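Local coordinates for diacylglycerol O-acyltransferase (Marinobacter hydrocarbonoclasticus, PDB 6CHJ) that makes wax esters and triacylglycerols, as an acyltransferase of the WS/DGAT family that probably moves acyl groups from acyl-CoA onto alcohols and diacylglycerol, at the interface of chains A and B. Numbering follows the deposited sequence. Chains: chain A/B, Diacylglycerol O-acyltransferase.

Contact 1: the interface of chains A and B. Residues chain A 235-238, 430; chain B 109, 111-112.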
ATOM      1  N   ILE A 235       9.447   7.492 -13.310  1.00 43.67           N
ATOM      2  CA  ILE A 235       9.185   6.165 -12.756  1.00 49.63           C
ATOM      3  C   ILE A 235       7.744   6.072 -12.272  1.00 51.64           C
ATOM      4  O   ILE A 235       6.986   7.043 -12.267  1.00 54.93           O
ATOM      5  CB  ILE A 235      10.138   5.798 -11.593  1.00 48.91           C
ATOM      6  CG1 ILE A 235       9.848   6.667 -10.367  1.00 47.82           C
ATOM      7  CG2 ILE A 235      11.614   5.873 -12.029  1.00 43.27           C
ATOM      8  CD1 ILE A 235      10.806   6.423  -9.219  1.00 44.65           C
ATOM      9  N   THR A 236       7.372   4.861 -11.894  1.00 54.31           N
ATOM     10  CA  THR A 236       6.152   4.555 -11.169  1.00 47.58           C
ATOM     11  C   THR A 236       6.491   4.334  -9.705  1.00 48.40           C
ATOM     12  O   THR A 236       7.659   4.194  -9.327  1.00 49.90           O
ATOM     13  CB  THR A 236       5.509   3.310 -11.761  1.00 55.77           C
ATOM     14  OG1 THR A 236       6.252   2.157 -11.338  1.00 52.81           O
ATOM     15  CG2 THR A 236       5.573   3.384 -13.275  1.00 52.76           C
ATOM     16  N   GLY A 237       5.458   4.279  -8.875  1.00 49.56           N
ATOM     17  CA  GLY A 237       5.667   3.989  -7.468  1.00 50.24           C
ATOM     18  C   GLY A 237       5.807   2.514  -7.122  1.00 54.62           C
ATOM     19  O   GLY A 237       6.159   2.181  -5.978  1.00 51.64           O
ATOM     20  N   SER A 238       5.545   1.628  -8.077  1.00 44.59           N
ATOM     21  CA  SER A 238       5.744   0.210  -7.850  1.00 51.13           C
ATOM     22  C   SER A 238       7.233  -0.098  -7.895  1.00 55.51           C
ATOM     23  O   SER A 238       7.977   0.476  -8.705  1.00 52.78           O
ATOM     24  CB  SER A 238       4.999  -0.620  -8.901  1.00 58.55           C
ATOM     25  OG  SER A 238       5.465  -0.334 -10.221  1.00 61.70           O
ATOM     26  N   ARG A 430       8.449  -1.080 -13.317  1.00 51.82           N
ATOM     27  CA  ARG A 430       8.153  -0.946 -14.737  1.00 53.05           C
ATOM     28  C   ARG A 430       9.396  -0.548 -15.536  1.00 60.01           C
ATOM     29  O   ARG A 430       9.606  -1.041 -16.651  1.00 56.05           O
ATOM     30  CB  ARG A 430       7.026   0.075 -14.938  1.00 58.37           C
ATOM     31  CG  ARG A 430       6.523   0.185 -16.383  1.00 64.65           C
ATOM     32  CD  ARG A 430       5.853   1.523 -16.656  1.00 64.38           C
ATOM     33  NE  ARG A 430       6.785   2.617 -16.410  1.00 63.46           N
ATOM     34  CZ  ARG A 430       6.477   3.913 -16.432  1.00 63.50           C
ATOM     35  NH1 ARG A 430       5.239   4.316 -16.692  1.00 59.66           N
ATOM     36  NH2 ARG A 430       7.422   4.813 -16.171  1.00 63.95           N
TER
ATOM     37  N   ASP B 109      -1.300   2.415  -7.933  1.00 61.06           N
ATOM     38  CA  ASP B 109      -0.400   3.112  -8.847  1.00 60.27           C
ATOM     39  C   ASP B 109      -1.166   3.576 -10.083  1.00 55.74           C
ATOM     40  O   ASP B 109      -1.733   2.752 -10.809  1.00 53.66           O
ATOM     41  CB  ASP B 109       0.725   2.159  -9.234  1.00 62.48           C
ATOM     42  CG  ASP B 109       1.791   2.806 -10.082  1.00 59.59           C
ATOM     43  OD1 ASP B 109       1.865   4.059 -10.201  1.00 61.10           O
ATOM     44  OD2 ASP B 109       2.584   2.016 -10.619  1.00 64.83           O
ATOM     45  N   GLU B 111      -0.052   4.753 -12.872  1.00 53.78           N
ATOM     46  CA  GLU B 111       0.634   4.532 -14.133  1.00 57.44           C
ATOM     47  C   GLU B 111       0.356   3.154 -14.741  1.00 63.39           C
ATOM     48  O   GLU B 111       0.792   2.892 -15.872  1.00 57.84           O
ATOM     49  CB  GLU B 111       2.137   4.750 -13.939  1.00 56.50           C
ATOM     50  CG  GLU B 111       2.547   6.235 -13.825  1.00 65.41           C
ATOM     51  CD  GLU B 111       3.125   6.796 -15.129  1.00 73.17           C
ATOM     52  OE1 GLU B 111       4.353   7.037 -15.206  1.00 77.76           O
ATOM     53  OE2 GLU B 111       2.347   6.988 -16.088  1.00 77.79           O
ATOM     54  N   ARG B 112      -0.358   2.277 -14.044  1.00 58.67           N
ATOM     55  CA  ARG B 112      -0.775   0.992 -14.581  1.00 54.89           C
ATOM     56  C   ARG B 112      -2.274   0.840 -14.428  1.00 55.53           C
ATOM     57  O   ARG B 112      -2.895   1.545 -13.625  1.00 58.09           O
ATOM     58  CB  ARG B 112      -0.052  -0.156 -13.872  1.00 55.73           C
ATOM     59  CG  ARG B 112       1.390   0.156 -13.616  1.00 60.73           C
ATOM     60  CD  ARG B 112       2.044  -1.024 -12.993  1.00 60.32           C
ATOM     61  NE  ARG B 112       2.672  -1.839 -14.023  1.00 67.12           N
ATOM     62  CZ  ARG B 112       3.940  -2.216 -13.990  1.00 58.94           C
ATOM     63  NH1 ARG B 112       4.715  -1.861 -12.972  1.00 58.36           N
ATOM     64  NH2 ARG B 112       4.426  -2.949 -14.973  1.00 69.12           N
TER
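In this wax ester synthase/diacylglycerol acyltransferase, the chain A loop that leads into strand 239-247, together with A:Arg430 just past strand 420-428, faces the chain B loop that follows helix 93-105. A:Arg430 and B:Glu111 form a salt bridge, with NH1 of the guanidinium 3.2 Å from carboxylate oxygen OE1. The hydrogen bond along it is weak and bent, and the two flat groups are turned 72° from each other; OE1 is met mainly by NH1, with NH2 of A:Arg430 farther away at 3.9 Å. The guanidinium gets there by a bend late in its chain, and methyl CG2 of A:Thr236 lies over the centre of its face, 3.3 Å above the plane. That same methyl rests 3.8 Å from B:Glu111 CB, between the guanidinium face and the aliphatic start of the glutamate. B:Asp109 comes in at about a right angle to A:Thr236, its OD2 3.4 Å from the threonine CB, a packing contact. At the other end, NH1 of B:Arg112 gives a weak hydrogen bond to A:Ser238 OG at 3.2 Å, with the hydroxyl oxygen at the edge of the guanidinium and in its plane. A:Ser238 OG also hydrogen-bonds A:Thr236 OG1 at 2.8 Å, in a direction the model does not settle; each oxygen is placed between its backbone N and carbonyl carbon (chi1 61° and 75°). B:Arg112 slides past A:Arg430 in the opposite direction, NH1 3.6 Å from the aliphatic CB.

Contact 2: the interface of chains A and B. Residues chain A 77, 79-80, 112; chain B 238, 429-430.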
ATOM      1  N   ASP A  77      -0.901   3.377  18.231  1.00 63.07           N
ATOM      2  CA  ASP A  77      -1.560   2.098  17.957  1.00 59.01           C
ATOM      3  C   ASP A  77      -0.495   1.105  17.487  1.00 64.35           C
ATOM      4  O   ASP A  77      -0.199   0.988  16.292  1.00 59.18           O
ATOM      5  CB  ASP A  77      -2.681   2.268  16.933  1.00 57.96           C
ATOM      6  CG  ASP A  77      -3.416   0.973  16.665  1.00 59.30           C
ATOM      7  OD1 ASP A  77      -3.054  -0.036  17.297  1.00 57.97           O
ATOM      8  OD2 ASP A  77      -4.343   0.943  15.822  1.00 58.85           O
ATOM      9  N   GLU A  79      -0.657  -1.956  17.038  1.00 58.39           N
ATOM     10  CA  GLU A  79      -1.088  -2.930  16.031  1.00 59.63           C
ATOM     11  C   GLU A  79      -0.982  -2.367  14.619  1.00 56.70           C
ATOM     12  O   GLU A  79      -0.877  -3.140  13.662  1.00 58.87           O
ATOM     13  CB  GLU A  79      -2.531  -3.387  16.254  1.00 58.70           C
ATOM     14  CG  GLU A  79      -2.786  -4.301  17.438  1.00 69.96           C
ATOM     15  CD  GLU A  79      -4.236  -4.199  17.921  1.00 75.94           C
ATOM     16  OE1 GLU A  79      -5.134  -4.818  17.293  1.00 68.18           O
ATOM     17  OE2 GLU A  79      -4.477  -3.473  18.915  1.00 81.23           O
ATOM     18  N   HIS A  80      -1.032  -1.046  14.463  1.00 52.85           N
ATOM     19  CA  HIS A  80      -0.815  -0.472  13.139  1.00 60.29           C
ATOM     20  C   HIS A  80       0.669  -0.539  12.747  1.00 56.15           C
ATOM     21  O   HIS A  80       1.006  -0.969  11.634  1.00 54.63           O
ATOM     22  CB  HIS A  80      -1.345   0.972  13.087  1.00 54.39           C
ATOM     23  CG  HIS A  80      -0.877   1.738  11.887  1.00 58.77           C
ATOM     24  ND1 HIS A  80      -1.460   1.606  10.642  1.00 57.57           N
ATOM     25  CD2 HIS A  80       0.149   2.611  11.728  1.00 60.20           C
ATOM     26  CE1 HIS A  80      -0.821   2.371   9.775  1.00 56.33           C
ATOM     27  NE2 HIS A  80       0.161   2.990  10.408  1.00 58.74           N
ATOM     28  N   ARG A 112       0.508   9.323  11.524  1.00 52.90           N
ATOM     29  CA  ARG A 112       1.070   8.503  12.585  1.00 58.81           C
ATOM     30  C   ARG A 112       2.578   8.536  12.457  1.00 57.38           C
ATOM     31  O   ARG A 112       3.106   8.866  11.389  1.00 56.59           O
ATOM     32  CB  ARG A 112       0.553   7.057  12.510  1.00 50.77           C
ATOM     33  CG  ARG A 112      -0.958   6.991  12.304  1.00 55.43           C
ATOM     34  CD  ARG A 112      -1.455   5.581  12.131  1.00 59.74           C
ATOM     35  NE  ARG A 112      -2.119   5.142  13.355  1.00 68.59           N
ATOM     36  CZ  ARG A 112      -3.400   4.809  13.434  1.00 60.97           C
ATOM     37  NH1 ARG A 112      -4.166   4.846  12.355  1.00 60.39           N
ATOM     38  NH2 ARG A 112      -3.908   4.438  14.599  1.00 72.39           N
TER
ATOM     39  N   SER B 238      -5.420   4.720   7.074  1.00 43.73           N
ATOM     40  CA  SER B 238      -5.386   3.332   7.514  1.00 50.66           C
ATOM     41  C   SER B 238      -6.812   2.840   7.732  1.00 51.07           C
ATOM     42  O   SER B 238      -7.677   3.587   8.206  1.00 49.72           O
ATOM     43  CB  SER B 238      -4.554   3.160   8.791  1.00 50.62           C
ATOM     44  OG  SER B 238      -5.117   3.887   9.874  1.00 57.62           O
ATOM     45  N   ARG B 429      -9.121   3.349  10.652  1.00 49.80           N
ATOM     46  CA  ARG B 429      -8.647   2.663  11.856  1.00 52.51           C
ATOM     47  C   ARG B 429      -8.474   3.610  13.047  1.00 54.38           C
ATOM     48  O   ARG B 429      -8.711   3.205  14.185  1.00 50.98           O
ATOM     49  CB  ARG B 429      -7.323   1.956  11.569  1.00 57.11           C
ATOM     50  CG  ARG B 429      -6.765   1.224  12.783  1.00 62.25           C
ATOM     51  CD  ARG B 429      -5.500   0.430  12.480  1.00 61.14           C
ATOM     52  NE  ARG B 429      -5.177  -0.459  13.596  1.00 61.77           N
ATOM     53  CZ  ARG B 429      -5.567  -1.731  13.689  1.00 69.18           C
ATOM     54  NH1 ARG B 429      -6.293  -2.303  12.727  1.00 63.14           N
ATOM     55  NH2 ARG B 429      -5.224  -2.437  14.756  1.00 71.84           N
ATOM     56  N   ARG B 430      -8.050   4.867  12.824  1.00 53.70           N
ATOM     57  CA  ARG B 430      -7.830   5.743  13.975  1.00 58.13           C
ATOM     58  C   ARG B 430      -9.137   6.269  14.562  1.00 57.49           C
ATOM     59  O   ARG B 430      -9.332   6.241  15.783  1.00 58.08           O
ATOM     60  CB  ARG B 430      -6.941   6.930  13.618  1.00 59.16           C
ATOM     61  CG  ARG B 430      -6.870   7.923  14.772  1.00 53.57           C
ATOM     62  CD  ARG B 430      -6.423   9.295  14.340  1.00 53.63           C
ATOM     63  NE  ARG B 430      -7.443  10.009  13.575  1.00 59.99           N
ATOM     64  CZ  ARG B 430      -7.180  11.048  12.778  1.00 64.06           C
ATOM     65  NH1 ARG B 430      -5.922  11.471  12.637  1.00 63.64           N
ATOM     66  NH2 ARG B 430      -8.164  11.662  12.111  1.00 60.78           N
TER
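The short helix 78-81 of chain A, with A:Asp77 just before it and A:Arg112 in the loop ahead of strand 115-121, meets two loops of chain B: the one holding B:Ser238 and the one with B:Arg429 and B:Arg430. B:Arg429 reaches across with its chain extended from CG to NE, all three torsions near 180°. Its NE donates a hydrogen bond, also a salt bridge, to A:Asp77 OD2 at 2.8 Å. The oxygen is met on its syn side, 29° out of the carboxylate plane. The other oxygen, OD1, takes the backbone N of A:Glu79 from above that plane at 3.1 Å, which is likely to steady the aspartate. At the far end of the guanidinium, NH2 makes a looser salt bridge to A:Glu79 OE1 at 3.5 Å, the two flat groups nearly perpendicular. A:Arg112 holds a second point: NH1 lies 2.8 Å from B:Ser238 OG, a hydrogen bond by its chemistry. Its NH2 makes a long salt bridge, 3.7 Å, to A:Asp77 OD2, an oxygen thus shared by arginines of both chains. CD of A:Arg112 packs over a face of the A:His80 ring, 3.3 Å above the plane and toward the rim. That ring in turn sets CE1 3.9 Å from B:Ser238 CB. With acids on one side and B:Arg429 on the other, the patch acts as an electrostatic clamp that probably fixes how the two copies are oriented in the dimer of the crystal.

Contact 3: the interface of chains A and B. Residues chain A 83, 103, 106; chain B 102-103, 106.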
ATOM      1  N   ARG A  83       3.428  -5.289  12.500  1.00 52.61           N
ATOM      2  CA  ARG A  83       2.632  -6.264  11.781  1.00 49.85           C
ATOM      3  C   ARG A  83       3.347  -7.610  11.772  1.00 55.49           C
ATOM      4  O   ARG A  83       4.577  -7.681  11.841  1.00 57.01           O
ATOM      5  CB  ARG A  83       2.357  -5.794  10.352  1.00 53.11           C
ATOM      6  CG  ARG A  83       1.195  -4.816  10.262  1.00 59.18           C
ATOM      7  CD  ARG A  83       1.174  -4.071   8.933  1.00 68.47           C
ATOM      8  NE  ARG A  83       1.231  -2.619   9.121  1.00 68.83           N
ATOM      9  CZ  ARG A  83       0.775  -1.727   8.241  1.00 66.76           C
ATOM     10  NH1 ARG A  83       0.220  -2.130   7.102  1.00 67.97           N
ATOM     11  NH2 ARG A  83       0.873  -0.429   8.500  1.00 63.04           N
ATOM     12  N   GLU A 103       5.609  -4.181  -0.137  1.00 46.73           N
ATOM     13  CA  GLU A 103       5.515  -3.279   1.016  1.00 47.01           C
ATOM     14  C   GLU A 103       6.240  -1.970   0.757  1.00 44.17           C
ATOM     15  O   GLU A 103       5.749  -0.900   1.116  1.00 47.91           O
ATOM     16  CB  GLU A 103       6.116  -3.913   2.272  1.00 45.69           C
ATOM     17  CG  GLU A 103       5.207  -4.769   3.078  1.00 57.63           C
ATOM     18  CD  GLU A 103       3.789  -4.258   3.105  1.00 55.93           C
ATOM     19  OE1 GLU A 103       3.572  -3.094   3.501  1.00 51.70           O
ATOM     20  OE2 GLU A 103       2.896  -5.040   2.719  1.00 60.93           O
ATOM     21  N   HIS A 106       4.423   1.161  -0.860  1.00 42.47           N
ATOM     22  CA  HIS A 106       3.256   1.806  -0.259  1.00 44.66           C
ATOM     23  C   HIS A 106       3.679   3.052   0.516  1.00 45.16           C
ATOM     24  O   HIS A 106       4.513   2.968   1.424  1.00 49.93           O
ATOM     25  CB  HIS A 106       2.508   0.842   0.673  1.00 42.86           C
ATOM     26  CG  HIS A 106       2.104  -0.468   0.041  1.00 47.67           C
ATOM     27  ND1 HIS A 106       1.633  -0.575  -1.256  1.00 35.30           N
ATOM     28  CD2 HIS A 106       2.079  -1.727   0.554  1.00 40.91           C
ATOM     29  CE1 HIS A 106       1.349  -1.838  -1.520  1.00 40.16           C
ATOM     30  NE2 HIS A 106       1.621  -2.559  -0.442  1.00 46.19           N
TER
ATOM     31  N   ALA B 102      -5.097  -3.880   5.876  1.00 44.95           N
ATOM     32  CA  ALA B 102      -3.799  -3.386   5.415  1.00 45.56           C
ATOM     33  C   ALA B 102      -3.793  -3.155   3.908  1.00 44.45           C
ATOM     34  O   ALA B 102      -3.374  -2.095   3.430  1.00 44.89           O
ATOM     35  CB  ALA B 102      -2.695  -4.384   5.797  1.00 36.97           C
ATOM     36  N   GLU B 103      -4.239  -4.145   3.135  1.00 42.61           N
ATOM     37  CA  GLU B 103      -4.133  -4.024   1.688  1.00 45.09           C
ATOM     38  C   GLU B 103      -5.086  -2.954   1.137  1.00 46.81           C
ATOM     39  O   GLU B 103      -4.732  -2.236   0.197  1.00 49.75           O
ATOM     40  CB  GLU B 103      -4.381  -5.387   1.038  1.00 46.21           C
ATOM     41  CG  GLU B 103      -3.922  -5.450  -0.400  1.00 55.05           C
ATOM     42  CD  GLU B 103      -2.457  -5.021  -0.582  1.00 55.09           C
ATOM     43  OE1 GLU B 103      -1.598  -5.483   0.199  1.00 48.11           O
ATOM     44  OE2 GLU B 103      -2.180  -4.212  -1.505  1.00 55.44           O
ATOM     45  N   HIS B 106      -3.876   0.860   0.916  1.00 46.02           N
ATOM     46  CA  HIS B 106      -2.802   1.316   0.036  1.00 44.99           C
ATOM     47  C   HIS B 106      -3.340   1.931  -1.247  1.00 45.51           C
ATOM     48  O   HIS B 106      -4.130   1.301  -1.967  1.00 47.50           O
ATOM     49  CB  HIS B 106      -1.874   0.154  -0.323  1.00 42.17           C
ATOM     50  CG  HIS B 106      -1.290  -0.534   0.867  1.00 48.38           C
ATOM     51  ND1 HIS B 106      -0.814   0.152   1.966  1.00 40.64           N
ATOM     52  CD2 HIS B 106      -1.138  -1.851   1.147  1.00 46.47           C
ATOM     53  CE1 HIS B 106      -0.379  -0.713   2.863  1.00 41.17           C
ATOM     54  NE2 HIS B 106      -0.572  -1.934   2.394  1.00 45.94           N
TER
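A:His106 and B:His106, equivalent residues just past the C-terminal end of helix 93-104 in chain A and 93-105 in chain B, stack face to face on the two-fold axis of this WS/DGAT acyltransferase pair. This is the tight part: the ring centroids are 3.5 Å apart and the planes only 11° from parallel, while the side chains cross at about a right angle. CD2 of A:His106 sits over the centre of the partner ring, and its shortest approach is 3.2 Å to B:His106 NE2. With CG beside the backbone N in both (chi1 -54° in A and -56° in B), the two imidazoles are carried to the axis in the same way. The far face of the B:His106 ring has the carbonyl oxygen of B:Ala102 3.0 Å above the plane, toward its rim. Without the ring of A:His106, as with an alanine there, B:His106 would probably lose its stacking partner and turn more easily about its CB-CG bond. Around the stack the packing is looser. The glutamates lie at the edges, each in line with its own chain's ring plane; across the interface A:Glu103 OE1 is 4.4 Å from B:His106 NE2, and B:Glu103 OE2 is 4.3 Å from A:His106 CE1. At the periphery, A:Arg83 of strand 82-86 brings NH1 to 3.9 Å from the B:Ala102 methyl carbon CB, a glancing touch.

Measured between the centres of their C-alpha atoms, contact 3 lies about 16 Å from contact 1 and 12 Å from contact 2, which are themselves about 26 Å apart. Contact 3 sits on the two-fold axis, with the other two flanking it. In both contacts 1 and 2, Arg112 of one chain meets Ser238 and the stem of Arg430 of the other, so they are symmetry-related ends of the interface. The segment from helix 93-104 to the Arg112 loop connects all three, and helix 78-81 leads into the strand carrying A:Arg83. Three patches spread along one two-fold interface are consistent with a dimer, though the crystal alone does not prove one.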